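PDB 4IX3: MsStt7d protein from Micromonas, which probably acts as a protein kinase, binding ATP and magnesium through its catalytic domain, a homolog of the state transition kinase Stt7. Local coordinates for the interface of chains A and B. Residues are numbered along the deposited sequence; one frame, centred on the assembly and turned at random. Chains: chain A/B, MsStt7d protein.

The interface of chains A and B. Residues chain A 30-32, 211, 213; chain B 32, 53, 55-57.
The flat groups are the carboxamide of A:Asn32, met at its OD1 end by the methyl CG2 of B:Val56, and the B:Val56-B:Met57 peptide, with A:Pro213 over one face. A:Asn32 sits in the glycine-rich loop of a protein kinase domain, which covers the nucleotide in kinases. A:Ser30 and A:Gly31 are ADP-binding positions, so the partner touches the rim of the nucleotide site.

The CG of A:Asn32 is anti to the carbonyl carbon (chi1 -62°), which points the amide at the B:Lys53 to B:Met57 loop. Water 2 sits off one face of the amide and joins OD1 to the carboxylate OD2 of B:Asp55. Water 3 joins OD1 of A:Asn32 to the backbone O of B:Asn32. ND2 of A:Asn32 meets water 1 at 3.0 Å, nearly straight at the hydrogen (171°). Water 1 is 2.8 Å from the backbone O of B:Asp55. CG2 of B:Val56 lies 3.5 Å from OD1 of A:Asn32, the two side chains passing in opposite directions.

CD of A:Pro213 is 3.7 Å from the carbonyl C of B:Val56. B:Met57 bends at chi2 and chi3, bringing its methyl CE against A:Pro213 CA (3.7 Å) and A:Ala211 CB (3.8 Å).

B:Lys53 reaches across with NZ. Its 3.2 Å hydrogen bond from NZ to A:Ser30 O is tentative, being well out of the carbonyl plane and to a poorly ordered residue. The patch repeats by two-fold symmetry, but the structure alone does not show that the dimer forms in solution.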
# COMPACT_ATOMS: atom_id res chain seq x y z
N SER A 30 2.62 -1.03 -7.25
CA SER A 30 3.06 -1.18 -5.88
C SER A 30 1.98 -1.93 -5.10
O SER A 30 0.78 -1.78 -5.35
CB SER A 30 3.39 0.18 -5.27
OG SER A 30 2.57 1.18 -5.84
N GLY A 31 2.45 -2.79 -4.20
CA GLY A 31 1.59 -3.67 -3.44
C GLY A 31 1.66 -3.07 -2.06
O GLY A 31 1.94 -1.88 -1.91
N ASN A 32 1.56 -3.90 -1.03
CA ASN A 32 1.49 -3.35 0.29
C ASN A 32 2.82 -2.83 0.81
O ASN A 32 2.84 -1.86 1.54
CB ASN A 32 0.90 -4.35 1.29
CG ASN A 32 -0.53 -4.72 0.93
OD1 ASN A 32 -1.25 -3.94 0.32
ND2 ASN A 32 -0.93 -5.95 1.25
N ALA A 211 -4.86 -9.58 3.55
CA ALA A 211 -5.67 -10.43 2.68
C ALA A 211 -6.30 -9.53 1.64
O ALA A 211 -6.65 -8.38 1.94
CB ALA A 211 -6.80 -11.05 3.49
N PRO A 213 -9.66 -8.65 0.20
CA PRO A 213 -11.02 -8.94 0.69
C PRO A 213 -11.89 -9.63 -0.39
O PRO A 213 -12.85 -10.34 -0.01
CB PRO A 213 -11.57 -7.53 1.05
CG PRO A 213 -10.75 -6.60 0.18
CD PRO A 213 -9.36 -7.20 0.11
N ASN B 32 -1.02 3.38 0.82
CA ASN B 32 -1.22 2.08 1.43
C ASN B 32 -2.56 1.47 1.02
O ASN B 32 -2.64 0.24 0.95
CB ASN B 32 -1.08 2.15 2.96
CG ASN B 32 0.34 2.53 3.40
OD1 ASN B 32 1.32 2.20 2.73
ND2 ASN B 32 0.45 3.24 4.52
N LYS B 53 -7.90 0.93 -3.13
CA LYS B 53 -7.31 -0.26 -3.78
C LYS B 53 -8.24 -1.45 -3.55
O LYS B 53 -8.61 -1.72 -2.40
CB LYS B 53 -5.92 -0.55 -3.18
CG LYS B 53 -4.91 0.49 -3.69
CD LYS B 53 -3.53 0.26 -3.08
CE LYS B 53 -2.79 -0.90 -3.71
NZ LYS B 53 -1.41 -0.79 -3.17
N ASP B 55 -7.57 -4.47 -3.66
CA ASP B 55 -6.80 -5.60 -3.10
C ASP B 55 -6.37 -5.45 -1.65
O ASP B 55 -5.65 -6.32 -1.14
CB ASP B 55 -5.59 -5.92 -3.96
CG ASP B 55 -4.64 -4.74 -4.10
OD1 ASP B 55 -5.06 -3.58 -4.24
OD2 ASP B 55 -3.40 -4.95 -4.15
N VAL B 56 -6.82 -4.40 -0.96
CA VAL B 56 -6.38 -4.12 0.39
C VAL B 56 -7.56 -4.23 1.35
O VAL B 56 -8.62 -3.61 1.18
CB VAL B 56 -5.74 -2.71 0.45
CG1 VAL B 56 -5.46 -2.32 1.91
CG2 VAL B 56 -4.48 -2.66 -0.44
N MET B 57 -7.39 -5.02 2.41
CA MET B 57 -8.44 -5.24 3.38
C MET B 57 -9.00 -3.95 3.97
O MET B 57 -8.24 -3.07 4.38
CB MET B 57 -7.87 -6.14 4.49
CG MET B 57 -8.86 -6.45 5.58
SD MET B 57 -10.35 -7.20 4.91
CE MET B 57 -9.55 -8.50 4.00
O HOH W 1 -3.62 -7.16 0.63
O HOH W 2 -1.97 -5.66 -1.87
O HOH W 3 -1.09 -1.31 -0.83